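Local coordinates for protein extracellular endo-alpha-(1->5)-L-arabinanase 1 (Bacillus subtilis, PDB 1UV4) that cleaves internal alpha-1,5-L-arabinofuranosyl linkages of linear and sugar beet arabinan, as a secreted calcium-binding five-bladed beta-propeller hydrolase of glycoside hydrolase family 43, at residues H13-I18 against I263-A268; L59-N64 against L87-S92; I101-S106 against K115-V120; A186-Y191 against G254-V259. All coordinates share one frame; numbering follows the deposited sequence. Where two conformers were deposited one is given.

Contacts 1 and 4 lie deep in the propeller, around its axis. Contacts 2 and 3 lie farther out, about 16 Å from the chain centre, on and around a single blade. Contacts 1 and 4 each join two blades. They share the sheet that holds strands 250-259 and 263-270, and they touch where Thr16 OG1 bonds Asp257 OD2. Contact 3 is the outer hairpin of its blade, and contact 2 lays the 59-64 loop on the same sheet. The chemistry follows the place. Contact 1 joins a histidine-backbone bond to apolar packing; contact 4 is built on threonine, aspartate, water and calcium. Contact 2 is mostly aromatic, and contact 3 is mainly backbone pairing, partly open to solvent.

Contact 1: residues H13-I18 against I263-A268; sequences HDPTMI and ILVRHA. With EDO (1,2-ethanediol), chain G; EDO (1,2-ethanediol), chain E.
His267 takes a backbone N-H on its imidazole. Asp14 N donates to His267 ND1 over 3.0 Å with an N-H...N angle of 168°, tilted 21° from the ring plane. ND1 is therefore an acceptor, and NE2 is bonded to Thr212. His267 CB points toward 13-18, and CG sits between the backbone N and carbonyl carbon. His13 sets its CD2 over one face of the His267 ring, toward the rim; the two rings are oblique. Asp14 is inferred to be the catalytic base, and its OD2 bonds Thr29. Its OD1 approaches His267 CE1 at 3.4 Å.

Farther along the strands the contact is apolar. Pro15 CG rests on the backbone of Arg266, 3.7 Å from its C atom. The chain of Met17 bends at chi3 (85°), and its CE meets Val265 CG1 at 3.8 Å. Ile263 CG2 lies a little beyond. The strands run roughly antiparallel without pairing, since they belong to neighbouring blades. Arg266 points to the other side: NH1 bonds Asn282 OD1, and NE and NH2 donate to one ethanediol oxygen, the diol probably from the crystallisation liquor. The histidine bond would help to hold the backbone at Asp14, consistent with a role in positioning the catalytic carboxylate.

Contact 2: residues L59-N64 against L87-S92; sequences LSWWSN and LYYSVS
Trp62 and Tyr89 form the one hydrogen bond of this contact. Trp62 NE1 donates to Tyr89 OH over 3.0 Å, with an N-H...O angle of 151°. The oxygen lies close to the indole plane.

Aromatic contacts come next. The Trp62 and Tyr89 rings meet rim to rim with their planes 61° apart, and Trp62 CZ2 is 3.6 Å from Tyr89 CE2. Tyr89 CG sits between its backbone N and carbonyl carbon (chi1 62°), and the ring reaches toward the loop. Trp61 comes to it tip to tip, with CZ2 at 3.6 Å from Tyr89 OH. Trp61 NE1 is bonded elsewhere, to Asp116.

Aliphatic groups cover both faces of the Trp62 indole. Val91 CG2 makes a CH-pi contact, 3.6 Å from the centroid of the five-membered ring and almost on its normal. Leu59 CB lies over the opposite face, and Leu59 CD1 also touches Tyr89 OH. Phe55 and Tyr69 meet Trp62 edge-to-face and extend the cluster.

The contact lays the loop between strands 49-54 and 74-81 on strand 84-91 of the next blade. One somewhat bent N-H...O bond and two covered faces would hold the indole both in place and in rotation, within a largely apolar setting.

Contact 3: residues I101-S106 against K115-V120; sequences IGLASS and KDEGLV
Leu103 and Glu117 lie side by side across the hairpin, pointing the same way. Leu103 CG is 3.8 Å from Glu117 CB. The Glu117 chain bends at chi2 (-82°), and its carboxylate meets Ser105. Ser105 OG donates to Glu117 OE2 over 2.6 Å; OE2 accepts on its anti lone pair. Lys115 NZ forms a long, weak ion pair with the same oxygen.

On the other side of Leu103, Val120 CG2 packs on Leu103 CB at 3.5 Å. Ile101 and Val120 cross obliquely, with Ile101 CG2 at 3.8 Å from Val120 CB.

The backbones pair in antiparallel fashion, but a classic beta bulge interrupts them. Glu117 and Gly118 both face Leu103: Glu117 N donates to Leu103 O, and Leu103 N donates to Gly118 O. Gly118 has a positive phi (84°), at which a side chain would strike the preceding carbonyl. Asp116 OD1 takes Gly118 N at 2.9 Å in an Asx turn, from above the carboxylate plane. A water bridges the same OD1 and Leu103 O.

Strand 115-123 is outermost in this four-stranded blade, and strand 99-106 pairs with strand 84-91 on its other side. Leu103 and Val120 touch Tyr88 there, while Ile101 and Val120 reach strand 144-148 of the next blade.

Contact 4: residues A186-Y191 against G254-V259; sequences APTLTY and GGQDIV. With CA (calcium ion), chain D.
Thr188 OG1 lies beside Asp257 OD1, 3.2 Å away. Asp257 binds the calcium ion with both carboxylate oxygens, OD1 at 2.3 Å and OD2 at 2.6 Å from the metal. Waters, two of them modelled too close together to be certain, and two atoms from elsewhere complete the shell; Asp77 and Glu135 are the other protein residues. A metal-bound water lies 2.9 Å from Ile258 O, so the backbone probably helps to order the shell.

Thr188 begins the second shell. Its OG1 sits anti to the backbone N (chi1 -173°) and accepts Ile258 N over 3.1 Å at 162°. It is also bonded to Glu135 OE2. Thr16 holds Asp257 OD2. A further water lies between Pro187 O and Asp257 OD1.

At the Thr190 end the packing is apolar; at the Ala186 end it is polar. Ile258 CD1 meets Thr190 CG2 at 3.5 Å, the two side chains crossing at about a right angle, and also touches Thr188 CG2. Gln256 NE2 comes within 2.7 Å of Ala186 O, while its OE1 is bonded to Ser201. A water donates to Gln256 O and, weakly, to Ala186 O.

The strands run nearly parallel, at 19°, as the innermost strands of two propeller blades, linked by side chains and water. The calcium probably offsets the negative charge of the carboxylates gathered at the axis and ties the blades together there.

Contact 1: residues H13-I18 against I263-A268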
loop_
_atom_site.group_PDB
_atom_site.type_symbol
_atom_site.label_atom_id
_atom_site.label_comp_id
_atom_site.label_asym_id
_atom_site.label_seq_id
_atom_site.Cartn_x
_atom_site.Cartn_y
_atom_site.Cartn_z
ATOM N N HIS A 13 -3.192 -9.399 -4.482
ATOM C CA HIS A 13 -1.945 -8.670 -4.683
ATOM C C HIS A 13 -2.139 -7.236 -4.185
ATOM O O HIS A 13 -3.171 -6.619 -4.393
ATOM C CB HIS A 13 -1.643 -8.649 -6.220
ATOM C CG HIS A 13 -0.258 -8.208 -6.579
ATOM N ND1 HIS A 13 -0.027 -7.347 -7.626
ATOM C CD2 HIS A 13 0.953 -8.504 -6.058
ATOM C CE1 HIS A 13 1.272 -7.124 -7.723
ATOM N NE2 HIS A 13 1.889 -7.805 -6.781
ATOM N N ASP A 14 -1.123 -6.717 -3.524
ATOM C CA ASP A 14 -1.128 -5.320 -2.985
ATOM C C ASP A 14 -2.262 -5.124 -1.994
ATOM O O ASP A 14 -3.090 -4.233 -2.171
ATOM C CB ASP A 14 -1.161 -4.258 -4.075
ATOM C CG ASP A 14 -0.184 -4.526 -5.208
ATOM O OD1 ASP A 14 1.015 -4.778 -4.937
ATOM O OD2 ASP A 14 -0.510 -4.497 -6.439
ATOM N N PRO A 15 -2.346 -5.954 -0.954
ATOM C CA PRO A 15 -3.536 -5.953 -0.070
ATOM C C PRO A 15 -3.617 -4.808 0.965
ATOM O O PRO A 15 -2.613 -4.263 1.415
ATOM C CB PRO A 15 -3.385 -7.266 0.673
ATOM C CG PRO A 15 -1.881 -7.399 0.781
ATOM C CD PRO A 15 -1.359 -6.969 -0.539
ATOM N N THR A 16 -4.862 -4.538 1.336
ATOM C CA THR A 16 -5.176 -3.763 2.540
ATOM C C THR A 16 -6.352 -4.485 3.167
ATOM O O THR A 16 -7.048 -5.256 2.504
ATOM C CB THR A 16 -5.496 -2.320 2.116
ATOM O OG1 THR A 16 -5.610 -1.428 3.257
ATOM C CG2 THR A 16 -6.794 -2.180 1.415
ATOM N N MET A 17 -6.611 -4.277 4.455
ATOM C CA MET A 17 -7.621 -5.065 5.128
ATOM C C MET A 17 -8.243 -4.226 6.217
ATOM O O MET A 17 -7.573 -3.415 6.817
ATOM C CB MET A 17 -6.971 -6.315 5.752
ATOM C CG MET A 17 -7.955 -7.277 6.459
ATOM S SD MET A 17 -7.204 -8.862 6.925
ATOM C CE MET A 17 -6.493 -8.456 8.482
ATOM N N ILE A 18 -9.538 -4.438 6.497
ATOM C CA ILE A 18 -10.252 -3.709 7.548
ATOM C C ILE A 18 -11.437 -4.552 8.040
ATOM O O ILE A 18 -11.982 -5.330 7.300
ATOM C CB ILE A 18 -10.673 -2.319 7.052
ATOM C CG1 ILE A 18 -11.141 -1.404 8.190
ATOM C CG2 ILE A 18 -11.705 -2.438 5.896
ATOM C CD1 ILE A 18 -11.178 0.080 7.772
ATOM N N ILE A 263 -1.106 -5.829 13.143
ATOM C CA ILE A 263 -1.293 -6.904 12.182
ATOM C C ILE A 263 -0.583 -6.488 10.930
ATOM O O ILE A 263 -0.762 -5.358 10.524
ATOM C CB ILE A 263 -2.795 -7.119 11.861
ATOM C CG1 ILE A 263 -3.562 -7.473 13.147
ATOM C CG2 ILE A 263 -2.941 -8.183 10.745
ATOM C CD1 ILE A 263 -5.090 -7.620 12.962
ATOM N N LEU A 264 0.200 -7.381 10.324
ATOM C CA LEU A 264 0.815 -7.109 9.039
ATOM C C LEU A 264 0.238 -8.038 8.004
ATOM O O LEU A 264 0.354 -9.255 8.132
ATOM C CB LEU A 264 2.346 -7.282 9.111
ATOM C CG LEU A 264 3.036 -6.726 7.861
ATOM C CD1 LEU A 264 3.024 -5.234 7.794
ATOM C CD2 LEU A 264 4.449 -7.250 7.669
ATOM N N VAL A 265 -0.400 -7.463 7.001
ATOM C CA VAL A 265 -0.848 -8.206 5.842
ATOM C C VAL A 265 0.152 -7.965 4.726
ATOM O O VAL A 265 0.773 -6.904 4.639
ATOM C CB VAL A 265 -2.316 -7.823 5.395
ATOM C CG1 VAL A 265 -3.288 -8.030 6.576
ATOM C CG2 VAL A 265 -2.415 -6.402 4.873
ATOM N N ARG A 266 0.273 -8.936 3.853
ATOM C CA ARG A 266 1.150 -8.765 2.672
ATOM C C ARG A 266 0.761 -9.813 1.658
ATOM O O ARG A 266 -0.027 -10.720 1.978
ATOM C CB ARG A 266 2.626 -8.951 3.052
ATOM C CG ARG A 266 3.073 -10.338 3.310
ATOM C CD ARG A 266 3.312 -10.566 4.686
ATOM N NE ARG A 266 3.862 -11.881 5.059
ATOM C CZ ARG A 266 3.514 -12.498 6.167
ATOM N NH1 ARG A 266 2.633 -11.944 6.980
ATOM N NH2 ARG A 266 4.083 -13.639 6.490
ATOM N N HIS A 267 1.265 -9.691 0.439
ATOM C CA HIS A 267 1.167 -10.790 -0.518
ATOM C C HIS A 267 2.484 -11.536 -0.552
ATOM O O HIS A 267 3.520 -11.000 -0.175
ATOM C CB HIS A 267 0.744 -10.316 -1.914
ATOM C CG HIS A 267 1.718 -9.387 -2.592
ATOM N ND1 HIS A 267 1.425 -8.071 -2.900
ATOM C CD2 HIS A 267 2.988 -9.599 -3.031
ATOM C CE1 HIS A 267 2.489 -7.504 -3.457
ATOM N NE2 HIS A 267 3.450 -8.407 -3.530
ATOM N N ALA A 268 2.462 -12.790 -1.006
ATOM C CA ALA A 268 3.692 -13.522 -1.330
ATOM C C ALA A 268 3.294 -14.596 -2.329
ATOM O O ALA A 268 2.111 -15.005 -2.373
ATOM C CB ALA A 268 4.329 -14.111 -0.108
HETATM C C1 EDO G . -7.668 -0.420 7.921
HETATM O O1 EDO G . -6.807 -1.193 7.128
HETATM C C2 EDO G . -7.300 -0.543 9.386
HETATM O O2 EDO G . -8.423 -0.239 10.177
HETATM C C1 EDO E . 6.594 -14.857 3.413
HETATM O O1 EDO E . 5.984 -13.821 4.174
HETATM C C2 EDO E . 7.203 -15.899 4.318
HETATM O O2 EDO E . 8.484 -15.479 4.753
#

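Contact 2: residues L59-N64 against L87-S92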
loop_
_atom_site.group_PDB
_atom_site.type_symbol
_atom_site.label_atom_id
_atom_site.label_comp_id
_atom_site.label_asym_id
_atom_site.label_seq_id
_atom_site.Cartn_x
_atom_site.Cartn_y
_atom_site.Cartn_z
ATOM N N LEU A 59 -14.361 5.469 -13.671
ATOM C CA LEU A 59 -14.720 6.863 -13.447
ATOM C C LEU A 59 -14.241 7.706 -14.622
ATOM O O LEU A 59 -13.121 7.491 -15.115
ATOM C CB LEU A 59 -14.109 7.357 -12.143
ATOM C CG LEU A 59 -14.633 6.617 -10.901
ATOM C CD1 LEU A 59 -13.952 7.162 -9.658
ATOM C CD2 LEU A 59 -16.105 6.613 -10.799
ATOM N N SER A 60 -15.081 8.617 -15.109
ATOM C CA SER A 60 -14.785 9.369 -16.329
ATOM C C SER A 60 -13.552 10.255 -16.223
ATOM O O SER A 60 -12.840 10.450 -17.219
ATOM C CB SER A 60 -15.976 10.201 -16.783
ATOM O OG SER A 60 -16.280 11.205 -15.851
ATOM N N TRP A 61 -13.229 10.763 -15.036
ATOM C CA TRP A 61 -12.119 11.730 -14.938
ATOM C C TRP A 61 -10.750 11.101 -15.087
ATOM O O TRP A 61 -9.761 11.775 -15.385
ATOM C CB TRP A 61 -12.184 12.524 -13.610
ATOM C CG TRP A 61 -12.027 11.754 -12.332
ATOM C CD1 TRP A 61 -13.067 11.377 -11.486
ATOM C CD2 TRP A 61 -10.825 11.423 -11.658
ATOM N NE1 TRP A 61 -12.547 10.768 -10.374
ATOM C CE2 TRP A 61 -11.185 10.778 -10.443
ATOM C CE3 TRP A 61 -9.472 11.546 -11.969
ATOM C CZ2 TRP A 61 -10.245 10.250 -9.581
ATOM C CZ3 TRP A 61 -8.528 11.038 -11.074
ATOM C CH2 TRP A 61 -8.923 10.401 -9.912
ATOM N N TRP A 62 -10.672 9.788 -14.904
ATOM C CA TRP A 62 -9.362 9.093 -14.938
ATOM C C TRP A 62 -8.641 9.324 -16.251
ATOM O O TRP A 62 -7.442 9.537 -16.244
ATOM C CB TRP A 62 -9.559 7.602 -14.737
ATOM C CG TRP A 62 -10.018 7.182 -13.395
ATOM C CD1 TRP A 62 -10.027 7.900 -12.226
ATOM C CD2 TRP A 62 -10.548 5.905 -13.076
ATOM N NE1 TRP A 62 -10.506 7.119 -11.195
ATOM C CE2 TRP A 62 -10.820 5.884 -11.686
ATOM C CE3 TRP A 62 -10.769 4.742 -13.810
ATOM C CZ2 TRP A 62 -11.340 4.765 -11.041
ATOM C CZ3 TRP A 62 -11.280 3.634 -13.165
ATOM C CH2 TRP A 62 -11.596 3.671 -11.800
ATOM N N SER A 63 -9.373 9.371 -17.367
ATOM C CA SER A 63 -8.706 9.513 -18.670
ATOM C C SER A 63 -8.089 10.906 -18.899
ATOM O O SER A 63 -7.255 11.089 -19.791
ATOM C CB SER A 63 -9.661 9.122 -19.820
ATOM O OG SER A 63 -10.684 10.048 -19.950
ATOM N N ASN A 64 -8.493 11.885 -18.096
ATOM C CA ASN A 64 -7.933 13.228 -18.173
ATOM C C ASN A 64 -6.513 13.295 -17.652
ATOM O O ASN A 64 -5.794 14.249 -17.958
ATOM C CB ASN A 64 -8.756 14.240 -17.365
ATOM C CG ASN A 64 -10.197 14.338 -17.847
ATOM O OD1 ASN A 64 -10.498 14.030 -19.010
ATOM N ND2 ASN A 64 -11.083 14.799 -16.970
ATOM N N LEU A 87 -11.010 5.362 0.792
ATOM C CA LEU A 87 -10.413 4.400 -0.087
ATOM C C LEU A 87 -9.539 5.133 -1.101
ATOM O O LEU A 87 -10.084 5.815 -1.978
ATOM C CB LEU A 87 -11.526 3.583 -0.822
ATOM C CG LEU A 87 -11.057 2.571 -1.877
ATOM C CD1 LEU A 87 -10.141 1.539 -1.244
ATOM C CD2 LEU A 87 -12.222 1.873 -2.562
ATOM N N TYR A 88 -8.216 5.086 -0.912
ATOM C CA TYR A 88 -7.279 5.640 -1.885
ATOM C C TYR A 88 -6.924 4.486 -2.843
ATOM O O TYR A 88 -6.837 3.320 -2.433
ATOM C CB TYR A 88 -6.028 6.199 -1.220
ATOM C CG TYR A 88 -6.296 7.445 -0.395
ATOM C CD1 TYR A 88 -6.715 7.364 0.919
ATOM C CD2 TYR A 88 -6.136 8.703 -0.924
ATOM C CE1 TYR A 88 -6.977 8.491 1.670
ATOM C CE2 TYR A 88 -6.370 9.833 -0.159
ATOM C CZ TYR A 88 -6.829 9.731 1.116
ATOM O OH TYR A 88 -7.062 10.843 1.839
ATOM N N TYR A 89 -6.666 4.773 -4.106
ATOM C CA TYR A 89 -6.367 3.716 -5.077
ATOM C C TYR A 89 -5.551 4.336 -6.219
ATOM O O TYR A 89 -5.509 5.555 -6.361
ATOM C CB TYR A 89 -7.667 3.056 -5.574
ATOM C CG TYR A 89 -8.531 4.051 -6.273
ATOM C CD1 TYR A 89 -9.427 4.844 -5.570
ATOM C CD2 TYR A 89 -8.404 4.274 -7.631
ATOM C CE1 TYR A 89 -10.167 5.806 -6.200
ATOM C CE2 TYR A 89 -9.113 5.201 -8.260
ATOM C CZ TYR A 89 -10.015 5.997 -7.560
ATOM O OH TYR A 89 -10.764 6.966 -8.222
ATOM N N SER A 90 -5.013 3.484 -7.091
ATOM C CA SER A 90 -4.095 3.924 -8.140
ATOM C C SER A 90 -4.691 3.650 -9.517
ATOM O O SER A 90 -5.261 2.573 -9.769
ATOM C CB SER A 90 -2.738 3.180 -8.087
ATOM O OG SER A 90 -2.295 2.999 -6.770
ATOM N N VAL A 91 -4.569 4.634 -10.419
ATOM C CA VAL A 91 -4.934 4.486 -11.811
ATOM C C VAL A 91 -3.635 4.622 -12.626
ATOM O O VAL A 91 -2.980 5.625 -12.519
ATOM C CB VAL A 91 -5.895 5.633 -12.215
ATOM C CG1 VAL A 91 -6.242 5.536 -13.669
ATOM C CG2 VAL A 91 -7.119 5.651 -11.319
ATOM N N SER A 92 -3.272 3.619 -13.409
ATOM C CA SER A 92 -1.972 3.685 -14.083
ATOM C C SER A 92 -1.941 2.685 -15.207
ATOM O O SER A 92 -2.955 2.095 -15.578
ATOM C CB SER A 92 -0.907 3.394 -13.015
ATOM O OG SER A 92 0.410 3.559 -13.505
#

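Contact 3: residues I101-S106 against K115-V120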
loop_
_atom_site.group_PDB
_atom_site.type_symbol
_atom_site.label_atom_id
_atom_site.label_comp_id
_atom_site.label_asym_id
_atom_site.label_seq_id
_atom_site.Cartn_x
_atom_site.Cartn_y
_atom_site.Cartn_z
ATOM N N ILE A 101 -3.561 8.978 -8.235
ATOM C CA ILE A 101 -4.217 8.405 -7.064
ATOM C C ILE A 101 -5.553 9.101 -6.933
ATOM O O ILE A 101 -5.631 10.327 -6.950
ATOM C CB ILE A 101 -3.354 8.566 -5.754
ATOM C CG1 ILE A 101 -2.119 7.690 -5.822
ATOM C CG2 ILE A 101 -4.173 8.292 -4.490
ATOM C CD1 ILE A 101 -0.998 8.108 -4.904
ATOM N N GLY A 102 -6.607 8.285 -6.814
ATOM C CA GLY A 102 -7.959 8.775 -6.588
ATOM C C GLY A 102 -8.419 8.412 -5.182
ATOM O O GLY A 102 -7.766 7.662 -4.449
ATOM N N LEU A 103 -9.532 8.983 -4.812
ATOM C CA LEU A 103 -10.144 8.783 -3.479
ATOM C C LEU A 103 -11.625 8.552 -3.635
ATOM O O LEU A 103 -12.313 9.301 -4.363
ATOM C CB LEU A 103 -9.950 10.028 -2.590
ATOM C CG LEU A 103 -10.570 10.006 -1.194
ATOM C CD1 LEU A 103 -9.966 8.945 -0.359
ATOM C CD2 LEU A 103 -10.403 11.420 -0.523
ATOM N N ALA A 104 -12.131 7.563 -2.912
ATOM C CA ALA A 104 -13.561 7.377 -2.787
ATOM C C ALA A 104 -13.927 7.222 -1.332
ATOM O O ALA A 104 -13.105 6.852 -0.529
ATOM C CB ALA A 104 -13.998 6.143 -3.545
ATOM N N SER A 105 -15.190 7.446 -1.012
ATOM C CA SER A 105 -15.613 7.361 0.383
ATOM C C SER A 105 -16.905 6.573 0.503
ATOM O O SER A 105 -17.692 6.508 -0.437
ATOM C CB SER A 105 -15.754 8.762 1.028
ATOM O OG SER A 105 -16.742 9.549 0.388
ATOM N N SER A 106 -17.153 6.004 1.680
ATOM C CA SER A 106 -18.377 5.220 1.930
ATOM C C SER A 106 -18.660 5.170 3.418
ATOM O O SER A 106 -17.767 5.343 4.233
ATOM C CB SER A 106 -18.221 3.773 1.447
ATOM O OG SER A 106 -19.436 3.065 1.587
ATOM N N LYS A 115 -18.669 6.903 -3.020
ATOM C CA LYS A 115 -18.738 8.252 -3.564
ATOM C C LYS A 115 -17.355 8.633 -4.146
ATOM O O LYS A 115 -16.334 8.513 -3.478
ATOM C CB LYS A 115 -19.071 9.237 -2.464
ATOM C CG LYS A 115 -19.189 10.693 -2.906
ATOM C CD LYS A 115 -19.515 11.580 -1.701
ATOM C CE LYS A 115 -19.044 13.028 -1.888
ATOM N NZ LYS A 115 -19.549 13.940 -0.785
ATOM N N ASP A 116 -17.349 9.091 -5.385
ATOM C CA ASP A 116 -16.162 9.598 -6.048
ATOM C C ASP A 116 -15.760 10.971 -5.480
ATOM O O ASP A 116 -16.478 11.954 -5.648
ATOM C CB ASP A 116 -16.436 9.668 -7.563
ATOM C CG ASP A 116 -15.297 10.202 -8.359
ATOM O OD1 ASP A 116 -14.146 10.217 -7.878
ATOM O OD2 ASP A 116 -15.552 10.700 -9.484
ATOM N N GLU A 117 -14.610 10.998 -4.803
ATOM C CA GLU A 117 -14.029 12.232 -4.285
ATOM C C GLU A 117 -12.984 12.863 -5.184
ATOM O O GLU A 117 -12.518 13.981 -4.921
ATOM C CB GLU A 117 -13.387 11.972 -2.914
ATOM C CG GLU A 117 -14.342 11.383 -1.865
ATOM C CD GLU A 117 -15.215 12.388 -1.152
ATOM O OE1 GLU A 117 -15.049 13.632 -1.376
ATOM O OE2 GLU A 117 -16.152 11.927 -0.408
ATOM N N GLY A 118 -12.692 12.204 -6.292
ATOM C CA GLY A 118 -11.812 12.775 -7.291
ATOM C C GLY A 118 -10.333 12.588 -7.045
ATOM O O GLY A 118 -9.844 11.726 -6.302
ATOM N N LEU A 119 -9.572 13.396 -7.749
ATOM C CA LEU A 119 -8.132 13.294 -7.795
ATOM C C LEU A 119 -7.478 13.669 -6.483
ATOM O O LEU A 119 -7.858 14.675 -5.900
ATOM C CB LEU A 119 -7.588 14.199 -8.905
ATOM C CG LEU A 119 -6.046 14.335 -9.021
ATOM C CD1 LEU A 119 -5.478 13.091 -9.535
ATOM C CD2 LEU A 119 -5.647 15.521 -9.891
ATOM N N VAL A 120 -6.501 12.854 -6.061
ATOM C CA VAL A 120 -5.667 13.141 -4.882
ATOM C C VAL A 120 -4.335 13.794 -5.327
ATOM O O VAL A 120 -4.043 14.944 -4.973
ATOM C CB VAL A 120 -5.468 11.872 -4.081
ATOM C CG1 VAL A 120 -4.572 12.156 -2.891
ATOM C CG2 VAL A 120 -6.819 11.341 -3.618
HETATM O O HOH W 1 -12.675 8.083 -6.827
#

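Contact 4: residues A186-Y191 against G254-V259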
loop_
_atom_site.group_PDB
_atom_site.type_symbol
_atom_site.label_atom_id
_atom_site.label_comp_id
_atom_site.label_asym_id
_atom_site.label_seq_id
_atom_site.Cartn_x
_atom_site.Cartn_y
_atom_site.Cartn_z
ATOM N N ALA A 186 5.279 0.879 -2.408
ATOM C CA ALA A 186 4.266 0.306 -1.490
ATOM C C ALA A 186 4.562 0.655 -0.046
ATOM O O ALA A 186 4.644 -0.190 0.803
ATOM C CB ALA A 186 4.147 -1.199 -1.684
ATOM N N PRO A 187 4.588 1.927 0.267
ATOM C CA PRO A 187 4.798 2.278 1.669
ATOM C C PRO A 187 3.626 1.919 2.590
ATOM O O PRO A 187 2.477 1.904 2.214
ATOM C CB PRO A 187 4.966 3.789 1.609
ATOM C CG PRO A 187 4.096 4.194 0.472
ATOM C CD PRO A 187 4.361 3.112 -0.576
ATOM N N THR A 188 4.010 1.662 3.852
ATOM C CA THR A 188 3.077 1.636 4.969
ATOM C C THR A 188 3.744 2.339 6.142
ATOM O O THR A 188 4.924 2.236 6.322
ATOM C CB THR A 188 2.615 0.169 5.309
ATOM O OG1 THR A 188 1.569 0.224 6.305
ATOM C CG2 THR A 188 3.693 -0.664 5.904
ATOM N N LEU A 189 2.979 3.136 6.875
ATOM C CA LEU A 189 3.527 4.049 7.861
ATOM C C LEU A 189 2.614 4.111 9.048
ATOM O O LEU A 189 1.418 4.306 8.870
ATOM C CB LEU A 189 3.674 5.432 7.186
ATOM C CG LEU A 189 4.679 6.534 7.584
ATOM C CD1 LEU A 189 5.784 6.060 8.444
ATOM C CD2 LEU A 189 5.214 7.385 6.415
ATOM N N THR A 190 3.180 3.988 10.257
ATOM C CA THR A 190 2.414 4.019 11.492
ATOM C C THR A 190 3.233 4.695 12.570
ATOM O O THR A 190 4.464 4.709 12.500
ATOM C CB THR A 190 2.028 2.576 11.905
ATOM O OG1 THR A 190 1.134 2.591 13.048
ATOM C CG2 THR A 190 3.237 1.758 12.366
ATOM N N TYR A 191 2.542 5.253 13.564
ATOM C CA TYR A 191 3.187 5.857 14.722
ATOM C C TYR A 191 2.940 4.964 15.950
ATOM O O TYR A 191 1.782 4.715 16.321
ATOM C CB TYR A 191 2.626 7.261 14.907
ATOM C CG TYR A 191 3.197 8.009 16.077
ATOM C CD1 TYR A 191 4.485 8.524 16.029
ATOM C CD2 TYR A 191 2.451 8.161 17.229
ATOM C CE1 TYR A 191 5.020 9.213 17.128
ATOM C CE2 TYR A 191 2.961 8.791 18.330
ATOM C CZ TYR A 191 4.232 9.344 18.265
ATOM O OH TYR A 191 4.691 9.991 19.397
ATOM N N GLY A 254 5.701 -8.781 -0.213
ATOM C CA GLY A 254 5.588 -7.350 -0.414
ATOM C C GLY A 254 4.176 -6.864 -0.392
ATOM O O GLY A 254 3.252 -7.604 -0.018
ATOM N N GLY A 255 3.984 -5.611 -0.772
ATOM C CA GLY A 255 2.659 -5.042 -0.738
ATOM C C GLY A 255 2.098 -4.990 0.653
ATOM O O GLY A 255 0.881 -5.046 0.857
ATOM N N GLN A 256 2.974 -4.851 1.643
ATOM C CA GLN A 256 2.578 -4.981 3.043
ATOM C C GLN A 256 1.792 -3.789 3.539
ATOM O O GLN A 256 1.960 -2.645 3.083
ATOM C CB GLN A 256 3.824 -5.190 3.886
ATOM C CG GLN A 256 4.688 -3.918 4.079
ATOM C CD GLN A 256 5.386 -3.456 2.792
ATOM O OE1 GLN A 256 5.904 -4.286 2.048
ATOM N NE2 GLN A 256 5.336 -2.135 2.526
ATOM N N ASP A 257 0.864 -4.056 4.467
ATOM C CA ASP A 257 0.084 -2.993 5.070
ATOM C C ASP A 257 -0.148 -3.303 6.512
ATOM O O ASP A 257 -0.340 -4.475 6.885
ATOM C CB ASP A 257 -1.238 -2.839 4.305
ATOM C CG ASP A 257 -1.872 -1.525 4.540
ATOM O OD1 ASP A 257 -1.190 -0.502 4.800
ATOM O OD2 ASP A 257 -3.064 -1.410 4.448
ATOM N N ILE A 258 0.034 -2.281 7.337
ATOM C CA ILE A 258 -0.178 -2.383 8.801
ATOM C C ILE A 258 -1.625 -2.098 9.065
ATOM O O ILE A 258 -2.147 -1.017 8.671
ATOM C CB ILE A 258 0.702 -1.423 9.560
ATOM C CG1 ILE A 258 2.181 -1.788 9.373
ATOM C CG2 ILE A 258 0.364 -1.531 11.027
ATOM C CD1 ILE A 258 3.165 -0.603 9.723
ATOM N N VAL A 259 -2.295 -3.050 9.709
ATOM C CA VAL A 259 -3.695 -3.045 9.986
ATOM C C VAL A 259 -3.894 -2.986 11.544
ATOM O O VAL A 259 -3.304 -3.759 12.305
ATOM C CB VAL A 259 -4.350 -4.253 9.261
ATOM C CG1 VAL A 259 -5.767 -4.412 9.722
ATOM C CG2 VAL A 259 -4.245 -4.066 7.755
HETATM CA CA CA D . -2.805 1.137 5.064
HETATM O O HOH W 2 1.827 -1.389 0.778
HETATM O O HOH W 3 0.080 0.360 2.278
HETATM O O HOH W 4 -1.656 1.386 7.091
HETATM O O HOH W 5 -3.989 0.061 7.284
HETATM O O HOH W 6 -3.908 3.244 5.623
HETATM O O HOH W 7 -4.990 0.411 5.383
#